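Local structure of putative aminopeptidase (Leishmania major, 5NTH) at residues 148-156 / 201-210. The protein probably acts as a manganese-dependent aminopeptidase of the M17 family, removing single residues from the amino ends of peptides. Numbering follows the deposited sequence.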
ATOM      1  N   GLU A 148      19.628 -10.750 -43.582  1.00 29.92           N
ATOM      2  CA  GLU A 148      20.891 -11.120 -42.929  1.00 30.41           C
ATOM      3  C   GLU A 148      21.156 -10.472 -41.564  1.00 29.23           C
ATOM      4  O   GLU A 148      21.575 -11.162 -40.634  1.00 28.78           O
ATOM      5  CB  GLU A 148      22.093 -10.879 -43.837  1.00 32.01           C
ATOM      6  CG  GLU A 148      22.130 -11.762 -45.085  1.00 35.02           C
ATOM      7  CD  GLU A 148      21.411 -11.170 -46.292  1.00 37.43           C
ATOM      8  OE1 GLU A 148      21.400  -9.915 -46.482  1.00 40.75           O
ATOM      9  OE2 GLU A 148      20.838 -11.970 -47.059  1.00 41.99           O
ATOM     10  N   THR A 149      20.925  -9.173 -41.424  1.00 28.51           N
ATOM     11  CA  THR A 149      21.254  -8.522 -40.139  1.00 28.27           C
ATOM     12  C   THR A 149      20.274  -8.935 -39.030  1.00 26.48           C
ATOM     13  O   THR A 149      20.683  -9.137 -37.905  1.00 26.49           O
ATOM     14  CB  THR A 149      21.375  -6.992 -40.244  1.00 29.08           C
ATOM     15  OG1 THR A 149      20.147  -6.462 -40.716  1.00 30.74           O
ATOM     16  CG2 THR A 149      22.472  -6.601 -41.214  1.00 29.34           C
ATOM     17  N   ALA A 150      18.999  -9.091 -39.359  1.00 25.55           N
ATOM     18  CA  ALA A 150      18.003  -9.591 -38.425  1.00 25.13           C
ATOM     19  C   ALA A 150      18.289 -11.029 -37.972  1.00 25.96           C
ATOM     20  O   ALA A 150      18.174 -11.367 -36.790  1.00 27.36           O
ATOM     21  CB  ALA A 150      16.625  -9.500 -39.046  1.00 24.70           C
ATOM     22  N   VAL A 151      18.679 -11.872 -38.908  1.00 26.15           N
ATOM     23  CA  VAL A 151      19.157 -13.193 -38.578  1.00 25.91           C
ATOM     24  C   VAL A 151      20.427 -13.114 -37.729  1.00 25.20           C
ATOM     25  O   VAL A 151      20.506 -13.764 -36.700  1.00 26.23           O
ATOM     26  CB  VAL A 151      19.414 -14.045 -39.844  1.00 26.84           C
ATOM     27  CG1 VAL A 151      19.937 -15.439 -39.479  1.00 27.07           C
ATOM     28  CG2 VAL A 151      18.132 -14.204 -40.636  1.00 27.05           C
ATOM     29  N   ALA A 152      21.431 -12.351 -38.114  1.00 24.55           N
ATOM     30  CA  ALA A 152      22.633 -12.365 -37.292  1.00 24.89           C
ATOM     31  C   ALA A 152      22.299 -11.968 -35.838  1.00 25.71           C
ATOM     32  O   ALA A 152      22.728 -12.646 -34.879  1.00 25.43           O
ATOM     33  CB  ALA A 152      23.699 -11.470 -37.864  1.00 24.76           C
ATOM     34  N   ASN A 153      21.511 -10.888 -35.703  1.00 25.53           N
ATOM     35  CA  ASN A 153      20.976 -10.447 -34.417  1.00 25.31           C
ATOM     36  C   ASN A 153      20.139 -11.516 -33.695  1.00 24.69           C
ATOM     37  O   ASN A 153      20.453 -11.837 -32.567  1.00 24.26           O
ATOM     38  CB  ASN A 153      20.157  -9.163 -34.604  1.00 25.88           C
ATOM     39  CG  ASN A 153      19.690  -8.523 -33.274  1.00 25.98           C
ATOM     40  OD1 ASN A 153      20.242  -8.767 -32.221  1.00 27.06           O
ATOM     41  ND2 ASN A 153      18.676  -7.677 -33.347  1.00 26.10           N
ATOM     42  N   ALA A 154      19.108 -12.054 -34.355  1.00 24.39           N
ATOM     43  CA  ALA A 154      18.153 -13.038 -33.771  1.00 24.38           C
ATOM     44  C   ALA A 154      18.809 -14.287 -33.213  1.00 24.64           C
ATOM     45  O   ALA A 154      18.329 -14.896 -32.230  1.00 24.90           O
ATOM     46  CB  ALA A 154      17.121 -13.452 -34.799  1.00 24.13           C
ATOM     47  N   VAL A 155      19.899 -14.674 -33.849  1.00 24.18           N
ATOM     48  CA  VAL A 155      20.605 -15.848 -33.434  1.00 24.45           C
ATOM     49  C   VAL A 155      21.584 -15.534 -32.358  1.00 24.30           C
ATOM     50  O   VAL A 155      21.634 -16.240 -31.367  1.00 25.75           O
ATOM     51  CB  VAL A 155      21.361 -16.475 -34.606  1.00 24.76           C
ATOM     52  CG1 VAL A 155      22.230 -17.632 -34.129  1.00 25.08           C
ATOM     53  CG2 VAL A 155      20.369 -16.972 -35.652  1.00 24.34           C
ATOM     54  N   ALA A 156      22.391 -14.508 -32.570  1.00 24.55           N
ATOM     55  CA  ALA A 156      23.411 -14.074 -31.592  1.00 25.23           C
ATOM     56  C   ALA A 156      22.838 -13.888 -30.204  1.00 25.83           C
ATOM     57  O   ALA A 156      23.402 -14.342 -29.212  1.00 26.40           O
ATOM     58  CB  ALA A 156      24.040 -12.766 -32.029  1.00 25.21           C
ATOM     59  N   VAL A 201      25.806  -6.392 -47.508  1.00 43.58           N
ATOM     60  CA  VAL A 201      26.351  -6.700 -46.182  1.00 47.38           C
ATOM     61  C   VAL A 201      27.070  -8.034 -46.236  1.00 43.90           C
ATOM     62  O   VAL A 201      26.507  -9.014 -46.732  1.00 43.68           O
ATOM     63  CB  VAL A 201      25.270  -6.658 -45.072  1.00 51.25           C
ATOM     64  CG1 VAL A 201      24.104  -7.617 -45.380  1.00 53.33           C
ATOM     65  CG2 VAL A 201      25.910  -6.901 -43.703  1.00 50.61           C
ATOM     66  N   CYS A 202      28.308  -8.047 -45.730  1.00 40.54           N
ATOM     67  CA  CYS A 202      29.196  -9.203 -45.857  1.00 39.13           C
ATOM     68  C   CYS A 202      29.372  -9.988 -44.554  1.00 37.53           C
ATOM     69  O   CYS A 202      28.976  -9.531 -43.484  1.00 37.64           O
ATOM     70  CB  CYS A 202      30.547  -8.758 -46.360  1.00 39.78           C
ATOM     71  SG  CYS A 202      31.518  -7.833 -45.176  1.00 42.99           S
ATOM     72  N   VAL A 203      29.983 -11.163 -44.657  1.00 34.54           N
ATOM     73  CA  VAL A 203      30.120 -12.064 -43.530  1.00 32.37           C
ATOM     74  C   VAL A 203      30.913 -11.503 -42.376  1.00 31.04           C
ATOM     75  O   VAL A 203      30.548 -11.755 -41.228  1.00 30.91           O
ATOM     76  CB  VAL A 203      30.771 -13.387 -43.963  1.00 32.66           C
ATOM     77  CG1 VAL A 203      31.161 -14.273 -42.767  1.00 32.24           C
ATOM     78  CG2 VAL A 203      29.794 -14.126 -44.848  1.00 33.29           C
ATOM     79  N   ALA A 204      32.001 -10.788 -42.662  1.00 29.80           N
ATOM     80  CA  ALA A 204      32.799 -10.178 -41.594  1.00 29.62           C
ATOM     81  C   ALA A 204      31.984  -9.136 -40.777  1.00 29.74           C
ATOM     82  O   ALA A 204      32.202  -8.985 -39.576  1.00 30.08           O
ATOM     83  CB  ALA A 204      34.075  -9.570 -42.156  1.00 29.21           C
ATOM     84  N   GLU A 205      31.044  -8.460 -41.441  1.00 29.35           N
ATOM     85  CA  GLU A 205      30.075  -7.591 -40.785  1.00 30.12           C
ATOM     86  C   GLU A 205      29.107  -8.355 -39.872  1.00 29.99           C
ATOM     87  O   GLU A 205      28.908  -7.997 -38.712  1.00 30.10           O
ATOM     88  CB  GLU A 205      29.309  -6.757 -41.815  1.00 30.41           C
ATOM     89  CG  GLU A 205      30.023  -5.446 -42.118  1.00 32.10           C
ATOM     90  CD  GLU A 205      29.653  -4.794 -43.452  1.00 34.05           C
ATOM     91  OE1 GLU A 205      29.797  -5.473 -44.522  1.00 35.95           O
ATOM     92  OE2 GLU A 205      29.239  -3.588 -43.422  1.00 34.64           O
ATOM     93  N   LEU A 206      28.517  -9.418 -40.367  1.00 30.00           N
ATOM     94  CA  LEU A 206      27.588 -10.175 -39.532  1.00 30.65           C
ATOM     95  C   LEU A 206      28.274 -10.701 -38.265  1.00 32.43           C
ATOM     96  O   LEU A 206      27.669 -10.708 -37.197  1.00 33.51           O
ATOM     97  CB  LEU A 206      26.952 -11.308 -40.311  1.00 29.66           C
ATOM     98  CG  LEU A 206      26.177 -10.840 -41.536  1.00 29.13           C
ATOM     99  CD1 LEU A 206      25.649 -12.061 -42.260  1.00 28.72           C
ATOM    100  CD2 LEU A 206      25.051  -9.877 -41.200  1.00 28.89           C
ATOM    101  N   GLU A 207      29.540 -11.101 -38.383  1.00 33.84           N
ATOM    102  CA  GLU A 207      30.350 -11.470 -37.222  1.00 34.21           C
ATOM    103  C   GLU A 207      30.597 -10.287 -36.278  1.00 33.80           C
ATOM    104  O   GLU A 207      30.561 -10.426 -35.040  1.00 36.03           O
ATOM    105  CB  GLU A 207      31.667 -12.099 -37.680  1.00 35.84           C
ATOM    106  CG  GLU A 207      31.474 -13.525 -38.191  1.00 38.19           C
ATOM    107  CD  GLU A 207      32.568 -14.024 -39.139  1.00 39.50           C
ATOM    108  OE1 GLU A 207      32.994 -13.310 -40.069  1.00 40.57           O
ATOM    109  OE2 GLU A 207      32.999 -15.173 -38.963  1.00 41.92           O
ATOM    110  N   ALA A 208      30.859  -9.126 -36.847  1.00 31.83           N
ATOM    111  CA  ALA A 208      31.036  -7.942 -36.025  1.00 30.93           C
ATOM    112  C   ALA A 208      29.750  -7.595 -35.255  1.00 29.66           C
ATOM    113  O   ALA A 208      29.834  -7.240 -34.075  1.00 28.80           O
ATOM    114  CB  ALA A 208      31.489  -6.780 -36.880  1.00 31.37           C
ATOM    115  N   ILE A 209      28.586  -7.726 -35.916  1.00 28.11           N
ATOM    116  CA  ILE A 209      27.269  -7.587 -35.249  1.00 26.84           C
ATOM    117  C   ILE A 209      27.094  -8.633 -34.144  1.00 26.67           C
ATOM    118  O   ILE A 209      26.788  -8.286 -33.001  1.00 26.58           O
ATOM    119  CB  ILE A 209      26.106  -7.637 -36.256  1.00 26.14           C
ATOM    120  CG1 ILE A 209      26.021  -6.311 -36.997  1.00 26.81           C
ATOM    121  CG2 ILE A 209      24.778  -7.828 -35.580  1.00 25.97           C
ATOM    122  CD1 ILE A 209      25.181  -6.383 -38.269  1.00 27.15           C
ATOM    123  N   CYS A 210      27.299  -9.904 -34.471  1.00 26.61           N
ATOM    124  CA  CYS A 210      27.154 -10.975 -33.479  1.00 26.54           C
ATOM    125  C   CYS A 210      28.026 -10.697 -32.271  1.00 25.04           C
ATOM    126  O   CYS A 210      27.536 -10.730 -31.165  1.00 24.18           O
ATOM    127  CB  CYS A 210      27.499 -12.336 -34.068  1.00 27.56           C
ATOM    128  SG  CYS A 210      26.248 -12.917 -35.224  1.00 29.80           S
TER
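Helix 148-156 of the N-terminal, macro-type domain packs against the start of helix 203-221 in a buried helix-helix contact, with Ala152 facing Leu206 and Ala156 facing Cys210. The segment axes cross at -36° and approach to 9.0 Å, and small residues permit the closeness: Ala152 and Ala156 present a single methyl each, so the CA atoms of Ala156 and Cys210 come within 5.2 Å. Leu206 brings a branched chain to this narrow interface. Its CG lies anti to the carbonyl carbon (chi1 -59°), which carries the forked isopropyl end against helix 148-156, where CD2 rests 3.9 Å from Ala152 CB and 3.7 Å from Glu148 O, while CD1 reaches Glu148 CB. One turn on, Cys210 SG, a slim thiol, sits over the notch between the methyls of Ala152 and Ala156, 3.9 Å from each CB and 3.5 Å from Ala152 O, an oxygen already bonded to Ala156 N. Thr149 is two-sided. Its CG2 meets Ile209 CD1 at 4.0 Å, and its side chain lies about perpendicular to that of Leu206, whereas OG1 bonds Glu533 of helix 528-536, whose Thr529 and Phe532 also touch Ile209. Val201 and Glu148 run past each other in opposite senses, CG1 of Val201 lying 3.7 Å from Glu148 OE1; OE2 is hydrogen-bonded to Ser187 OG and OE1 takes a weak hydrogen bond from Gly146 N. Cohesion therefore comes from apolar packing of methyls, methylenes and a thiol, while the polar ends of Glu148 and Thr149 are satisfied by neighbouring parts of the chain.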